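Long-range contacts in Lmo2446 protein (Listeria monocytogenes serovar 1/2a, PDB 5I0D), which is a multidomain protein of the glycoside hydrolase family 31 type that binds glycans at several sites and carries a C-terminal family 6 carbohydrate-binding module: residues Met991-Ser996 against Ile1054-Val1059; Tyr941-Gly946 against Gly964-Phe969. All coordinates share one frame; numbering follows the deposited sequence.

Contact 1: Met991-Ser996 against Ile1054-Val1059. With CA (calcium ion), chain S; GLC (alpha-D-glucopyranose), chain D.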
loop_
_atom_site.group_PDB
_atom_site.type_symbol
_atom_site.label_atom_id
_atom_site.label_comp_id
_atom_site.label_asym_id
_atom_site.label_seq_id
_atom_site.Cartn_x
_atom_site.Cartn_y
_atom_site.Cartn_z
HETATM N N MSE A 991 7.627 -37.443 -24.469
HETATM C CA MSE A 991 8.356 -37.105 -23.263
HETATM C C MSE A 991 9.783 -37.587 -23.431
HETATM O O MSE A 991 10.029 -38.795 -23.557
HETATM C CB MSE A 991 7.657 -37.693 -22.048
HETATM C CG MSE A 991 8.464 -37.420 -20.775
HETATM SE SE MSE A 991 7.451 -37.979 -19.178
HETATM C CE MSE A 991 7.491 -39.903 -19.534
ATOM N N GLU A 992 10.736 -36.659 -23.469
ATOM C CA GLU A 992 12.150 -37.024 -23.447
ATOM C C GLU A 992 12.543 -37.318 -22.010
ATOM O O GLU A 992 12.254 -36.511 -21.129
ATOM C CB GLU A 992 13.014 -35.873 -23.939
ATOM C CG GLU A 992 12.877 -35.569 -25.411
ATOM C CD GLU A 992 13.902 -34.549 -25.895
ATOM O OE1 GLU A 992 14.526 -33.855 -25.063
ATOM O OE2 GLU A 992 14.069 -34.430 -27.124
ATOM N N VAL A 993 13.183 -38.452 -21.768
ATOM C CA VAL A 993 13.681 -38.809 -20.441
ATOM C C VAL A 993 15.192 -38.847 -20.547
ATOM O O VAL A 993 15.716 -39.659 -21.302
ATOM C CB VAL A 993 13.144 -40.192 -19.985
ATOM C CG1 VAL A 993 13.745 -40.602 -18.647
ATOM C CG2 VAL A 993 11.623 -40.162 -19.913
ATOM N N ARG A 994 15.885 -37.950 -19.844
ATOM C CA ARG A 994 17.339 -37.877 -19.918
ATOM C C ARG A 994 17.921 -38.499 -18.664
ATOM O O ARG A 994 17.528 -38.155 -17.553
ATOM C CB ARG A 994 17.831 -36.443 -20.117
ATOM C CG ARG A 994 19.339 -36.334 -20.325
ATOM C CD ARG A 994 19.711 -34.993 -20.960
ATOM N NE ARG A 994 21.095 -34.922 -21.433
ATOM C CZ ARG A 994 22.106 -34.328 -20.803
ATOM N NH1 ARG A 994 21.931 -33.716 -19.637
ATOM N NH2 ARG A 994 23.309 -34.310 -21.360
ATOM N N TYR A 995 18.849 -39.435 -18.868
ATOM C CA TYR A 995 19.335 -40.306 -17.811
ATOM C C TYR A 995 20.739 -40.807 -18.164
ATOM O O TYR A 995 21.205 -40.670 -19.299
ATOM C CB TYR A 995 18.396 -41.532 -17.669
ATOM C CG TYR A 995 18.566 -42.474 -18.821
ATOM C CD1 TYR A 995 17.982 -42.212 -20.066
ATOM C CD2 TYR A 995 19.401 -43.589 -18.710
ATOM C CE1 TYR A 995 18.208 -43.046 -21.153
ATOM C CE2 TYR A 995 19.622 -44.430 -19.786
ATOM C CZ TYR A 995 19.026 -44.157 -21.003
ATOM O OH TYR A 995 19.266 -44.996 -22.072
ATOM N N SER A 996 21.376 -41.426 -17.186
ATOM C CA SER A 996 22.595 -42.187 -17.394
ATOM C C SER A 996 22.393 -43.557 -16.745
ATOM O O SER A 996 21.684 -43.670 -15.742
ATOM C CB SER A 996 23.782 -41.476 -16.770
ATOM O OG SER A 996 24.986 -42.124 -17.129
ATOM N N ILE A 1054 19.887 -45.989 -12.315
ATOM C CA ILE A 1054 20.097 -44.884 -13.234
ATOM C C ILE A 1054 20.371 -43.609 -12.456
ATOM O O ILE A 1054 20.131 -43.527 -11.249
ATOM C CB ILE A 1054 18.892 -44.645 -14.176
ATOM C CG1 ILE A 1054 17.676 -44.088 -13.425
ATOM C CG2 ILE A 1054 18.526 -45.924 -14.918
ATOM C CD1 ILE A 1054 16.501 -43.754 -14.334
ATOM N N ASN A 1055 20.881 -42.623 -13.173
ATOM C CA ASN A 1055 20.838 -41.246 -12.717
ATOM C C ASN A 1055 19.852 -40.541 -13.608
ATOM O O ASN A 1055 19.967 -40.641 -14.826
ATOM C CB ASN A 1055 22.221 -40.625 -12.807
ATOM C CG ASN A 1055 23.172 -41.211 -11.785
ATOM O OD1 ASN A 1055 22.744 -41.806 -10.792
ATOM N ND2 ASN A 1055 24.467 -41.053 -12.021
ATOM N N PHE A 1056 18.891 -39.835 -13.014
ATOM C CA PHE A 1056 17.726 -39.283 -13.737
ATOM C C PHE A 1056 17.862 -37.760 -13.737
ATOM O O PHE A 1056 17.777 -37.128 -12.696
ATOM C CB PHE A 1056 16.465 -39.762 -13.016
ATOM C CG PHE A 1056 15.140 -39.368 -13.649
ATOM C CD1 PHE A 1056 15.028 -38.825 -14.938
ATOM C CD2 PHE A 1056 13.965 -39.620 -12.947
ATOM C CE1 PHE A 1056 13.776 -38.494 -15.458
ATOM C CE2 PHE A 1056 12.715 -39.317 -13.479
ATOM C CZ PHE A 1056 12.622 -38.746 -14.734
ATOM N N ASP A 1057 18.086 -37.185 -14.910
ATOM C CA ASP A 1057 18.432 -35.772 -15.007
ATOM C C ASP A 1057 17.221 -34.837 -15.065
ATOM O O ASP A 1057 17.168 -33.818 -14.318
ATOM C CB ASP A 1057 19.329 -35.530 -16.224
ATOM C CG ASP A 1057 19.745 -34.085 -16.354
ATOM O OD1 ASP A 1057 19.661 -33.354 -15.338
ATOM O OD2 ASP A 1057 20.126 -33.688 -17.474
ATOM N N HIS A 1058 16.317 -35.172 -16.003
ATOM C CA HIS A 1058 15.136 -34.360 -16.324
ATOM C C HIS A 1058 14.185 -35.064 -17.277
ATOM O O HIS A 1058 14.544 -36.080 -17.892
ATOM C CB HIS A 1058 15.525 -32.967 -16.909
ATOM C CG HIS A 1058 16.108 -32.980 -18.302
ATOM N ND1 HIS A 1058 17.254 -32.291 -18.620
ATOM C CD2 HIS A 1058 15.669 -33.518 -19.468
ATOM C CE1 HIS A 1058 17.525 -32.436 -19.902
ATOM N NE2 HIS A 1058 16.580 -33.178 -20.444
ATOM N N VAL A 1059 12.995 -34.478 -17.425
ATOM C CA VAL A 1059 12.135 -34.757 -18.571
ATOM C C VAL A 1059 11.861 -33.489 -19.351
ATOM O O VAL A 1059 11.840 -32.397 -18.781
ATOM C CB VAL A 1059 10.807 -35.471 -18.197
ATOM C CG1 VAL A 1059 11.088 -36.761 -17.452
ATOM C CG2 VAL A 1059 9.873 -34.614 -17.378
HETATM CA CA CA S . 18.743 -32.166 -13.563
HETATM C C1 GLC D . 27.642 -45.329 -9.487
HETATM C C2 GLC D . 27.502 -43.939 -10.093
HETATM C C3 GLC D . 26.351 -43.174 -9.450
HETATM C C4 GLC D . 25.063 -43.983 -9.564
HETATM C C5 GLC D . 25.292 -45.386 -9.009
HETATM C C6 GLC D . 24.084 -46.289 -9.170
HETATM O O2 GLC D . 28.718 -43.191 -9.965
HETATM O O3 GLC D . 26.233 -41.912 -10.104
HETATM O O4 GLC D . 24.021 -43.330 -8.830
HETATM O O5 GLC D . 26.402 -46.018 -9.662
HETATM O O6 GLC D . 24.368 -47.480 -8.432
HETATM O O HOH W 1 16.315 -34.401 -22.888
#
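V993, F1056, V1059 and selenomethionine M991 lie on the apolar side of two antiparallel strands in the beta-sandwich of the family 6 carbohydrate-binding module. CG1 of V993 approaches CE1 of F1056 obliquely at 3.8 Å, and CG of M991 packs against CB of V1059 at 4.0 Å. F1044 of strand 1039-1045, in the second sheet, touches M991, V993 and V1059, which places this side in the sandwich interior.

A classic beta bulge interrupts the pairing. V993 faces V1059 and R994 faces H1058, but Y995 lies against F1056, so D1057 is the extra residue and both it and H1058 face R994. The backbone of R994 grips both: its N donates to H1058 O almost straight (174° at the hydrogen), and its O accepts from D1057 N at 2.9 Å. Past the bulge, S996 and N1055 exchange two backbone hydrogen bonds.

On the other side of the strands, CB of R994 lies over one face of the H1058 imidazole in a CH-pi contact, 3.8 Å from the ring centroid. With CG anti to the backbone N (chi1 -175°) and the chain extended from CG to NE, R994 carries its guanidinium alongside D1057. R994 NH1 makes a salt bridge to D1057 OD2 at 2.8 Å, near the guanidinium plane although the carboxylate is turned 58° from it; G959 O also accepts from NH1. D1057 meanwhile gives calcium its OD1 and its backbone O, so one carboxylate joins cation and arginine. H1058 ND1 bonds T961, while a water links its NE2 to E992 OE1; E992 OE2 pairs with K1062. At the sugar end, N1055 ND2 donates to O3 of alpha-D-glucopyranose at 2.7 Å and OD1 accepts from O4 at 2.8 Å.

Contact 2: Tyr941-Gly946 against Gly964-Phe969. With CA (calcium ion), chain S; GLC (alpha-D-glucopyranose), chain C.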
loop_
_atom_site.group_PDB
_atom_site.type_symbol
_atom_site.label_atom_id
_atom_site.label_comp_id
_atom_site.label_asym_id
_atom_site.label_seq_id
_atom_site.Cartn_x
_atom_site.Cartn_y
_atom_site.Cartn_z
ATOM N N TYR A 941 11.735 -30.166 -17.106
ATOM C CA TYR A 941 11.294 -30.396 -15.758
ATOM C C TYR A 941 12.400 -31.186 -15.061
ATOM O O TYR A 941 12.590 -32.372 -15.333
ATOM C CB TYR A 941 9.991 -31.198 -15.769
ATOM C CG TYR A 941 8.816 -30.381 -16.225
ATOM C CD1 TYR A 941 8.512 -30.236 -17.583
ATOM C CD2 TYR A 941 7.999 -29.745 -15.294
ATOM C CE1 TYR A 941 7.433 -29.461 -18.001
ATOM C CE2 TYR A 941 6.918 -28.987 -15.691
ATOM C CZ TYR A 941 6.646 -28.831 -17.031
ATOM O OH TYR A 941 5.533 -28.102 -17.356
ATOM N N GLU A 942 13.156 -30.509 -14.198
ATOM C CA GLU A 942 14.297 -31.158 -13.533
ATOM C C GLU A 942 13.835 -32.216 -12.528
ATOM O O GLU A 942 12.983 -31.951 -11.688
ATOM C CB GLU A 942 15.176 -30.129 -12.831
ATOM C CG GLU A 942 15.813 -29.098 -13.751
ATOM C CD GLU A 942 16.686 -29.716 -14.827
ATOM O OE1 GLU A 942 17.173 -30.837 -14.610
ATOM O OE2 GLU A 942 16.895 -29.080 -15.888
ATOM N N ALA A 943 14.400 -33.425 -12.620
ATOM C CA ALA A 943 14.060 -34.500 -11.692
ATOM C C ALA A 943 14.339 -34.102 -10.247
ATOM O O ALA A 943 13.579 -34.429 -9.325
ATOM C CB ALA A 943 14.859 -35.761 -12.034
ATOM N N GLU A 944 15.444 -33.396 -10.072
ATOM C CA GLU A 944 15.866 -32.868 -8.782
ATOM C C GLU A 944 14.847 -31.887 -8.145
ATOM O O GLU A 944 14.849 -31.706 -6.936
ATOM C CB GLU A 944 17.298 -32.266 -8.874
ATOM C CG GLU A 944 17.565 -31.118 -9.888
ATOM C CD GLU A 944 18.056 -31.508 -11.323
ATOM O OE1 GLU A 944 17.642 -32.583 -11.753
ATOM O OE2 GLU A 944 18.748 -30.609 -11.860
ATOM N N PHE A 945 13.984 -31.265 -8.951
ATOM C CA PHE A 945 12.904 -30.402 -8.432
ATOM C C PHE A 945 11.548 -31.115 -8.317
ATOM O O PHE A 945 10.536 -30.484 -7.969
ATOM C CB PHE A 945 12.720 -29.170 -9.320
ATOM C CG PHE A 945 13.949 -28.307 -9.481
ATOM C CD1 PHE A 945 14.957 -28.250 -8.520
ATOM C CD2 PHE A 945 14.086 -27.527 -10.620
ATOM C CE1 PHE A 945 16.079 -27.441 -8.720
ATOM C CE2 PHE A 945 15.190 -26.701 -10.812
ATOM C CZ PHE A 945 16.179 -26.656 -9.867
ATOM N N GLY A 946 11.513 -32.413 -8.613
ATOM C CA GLY A 946 10.296 -33.187 -8.509
ATOM C C GLY A 946 9.947 -33.510 -7.071
ATOM O O GLY A 946 10.732 -33.264 -6.137
ATOM N N GLY A 964 21.545 -30.786 -10.728
ATOM C CA GLY A 964 22.000 -32.165 -10.584
ATOM C C GLY A 964 21.045 -33.166 -11.184
ATOM O O GLY A 964 20.480 -32.920 -12.245
ATOM N N PHE A 965 20.874 -34.297 -10.502
ATOM C CA PHE A 965 20.031 -35.387 -10.982
ATOM C C PHE A 965 19.576 -36.208 -9.787
ATOM O O PHE A 965 20.113 -36.058 -8.681
ATOM C CB PHE A 965 20.788 -36.281 -11.971
ATOM C CG PHE A 965 22.177 -36.671 -11.509
ATOM C CD1 PHE A 965 22.380 -37.789 -10.693
ATOM C CD2 PHE A 965 23.279 -35.932 -11.906
ATOM C CE1 PHE A 965 23.651 -38.150 -10.290
ATOM C CE2 PHE A 965 24.557 -36.274 -11.487
ATOM C CZ PHE A 965 24.743 -37.386 -10.677
ATOM N N VAL A 966 18.582 -37.065 -10.003
ATOM C CA VAL A 966 18.176 -38.012 -8.983
ATOM C C VAL A 966 19.065 -39.238 -9.149
ATOM O O VAL A 966 19.183 -39.785 -10.259
ATOM C CB VAL A 966 16.682 -38.366 -9.068
ATOM C CG1 VAL A 966 16.346 -39.535 -8.148
ATOM C CG2 VAL A 966 15.837 -37.152 -8.710
ATOM N N ALA A 967 19.678 -39.661 -8.050
ATOM C CA ALA A 967 20.750 -40.669 -8.069
ATOM C C ALA A 967 20.271 -42.092 -7.746
ATOM O O ALA A 967 19.675 -42.320 -6.695
ATOM C CB ALA A 967 21.830 -40.283 -7.071
ATOM N N GLY A 968 20.545 -43.043 -8.641
ATOM C CA GLY A 968 20.279 -44.469 -8.366
ATOM C C GLY A 968 18.848 -44.878 -8.660
ATOM O O GLY A 968 18.577 -45.585 -9.643
ATOM N N PHE A 969 17.934 -44.464 -7.787
ATOM C CA PHE A 969 16.510 -44.605 -8.030
ATOM C C PHE A 969 16.168 -46.062 -8.331
ATOM O O PHE A 969 15.482 -46.363 -9.295
ATOM C CB PHE A 969 16.133 -43.660 -9.184
ATOM C CG PHE A 969 14.661 -43.593 -9.512
ATOM C CD1 PHE A 969 13.662 -44.000 -8.617
ATOM C CD2 PHE A 969 14.276 -43.095 -10.735
ATOM C CE1 PHE A 969 12.321 -43.904 -8.968
ATOM C CE2 PHE A 969 12.945 -43.016 -11.100
ATOM C CZ PHE A 969 11.965 -43.412 -10.216
HETATM CA CA CA S . 18.743 -32.166 -13.563
HETATM C C1 GLC C . 16.411 -29.485 -4.824
HETATM C C2 GLC C . 17.775 -29.408 -5.517
HETATM C C3 GLC C . 18.581 -28.217 -5.023
HETATM C C4 GLC C . 17.761 -26.931 -5.090
HETATM C C5 GLC C . 16.410 -27.108 -4.419
HETATM C C6 GLC C . 15.537 -25.889 -4.614
HETATM O O1 GLC C . 16.541 -29.807 -3.435
HETATM O O2 GLC C . 18.520 -30.611 -5.294
HETATM O O3 GLC C . 19.745 -28.064 -5.843
HETATM O O4 GLC C . 18.478 -25.869 -4.460
HETATM O O5 GLC C . 15.715 -28.239 -4.970
HETATM O O6 GLC C . 14.361 -26.116 -3.845
#
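E944 and F965 bring their CA atoms to 5.3 Å where a 3-10 turn at 943-945, following the short strand 941-942, meets the start of strand 965-968; no beta bridge joins the segments. The turn is closed by backbone bonds from F945 N to E942 O and from G946 N to A943 O. The apolar part of the contact is small: CB of A943 meets CG2 of V966 at 3.7 Å, and the same methyl also lies near A943 O. V976 and F978 of strand 975-981 touch V966 and A943 respectively.

E944 buries more surface in this contact than any other residue. Its CG sits between the backbone N and carbonyl carbon (chi1 58°), and a bend at chi2 (-92°) brings the carboxylate round to calcium. E944 OE1 lies 2.2 Å and E944 OE2 2.3 Å from the ion, but the carboxylate carbon is modelled unusually close to it, so the exact bidentate geometry is doubtful. G964 meets this group twice: its O binds the same calcium at 2.3 Å, while its N donates to E944 OE2 at 3.0 Å from well above the carboxylate plane. E942 supplies OE1 to the metal, and N916 holds its OE2; T961 and D1057 complete the site. Beside the turn, CD1 of F945 lies 3.6 Å from O5 of alpha-D-glucopyranose, which meets the ring at its edge.

The cation's charge should offset repulsion among the clustered oxygens of E942, E944 and G964. Calcium coordination and the G964 N bond thus probably form the polar link, beside the smaller A943-V966 contact.

Strand 1054-1062 ties the two contacts together: it pairs with strand 987-996 in contact 1 and with strands 941-942 and 965-968, which form part of the segments of contact 2. Their centres are about 8 Å apart. Probable hydrogen bonds run from F1056 N to V966 O and from Y941 N to V1059 O, both 2.8 Å. Both contacts share one calcium, bound by D1057 of the bulge, where D1057 O from contact 1 comes within 2.9 Å of E944 OE1 from contact 2. The sugars occupy separate pockets: N1055 and G968 belong to one, E944 and F945 to the other.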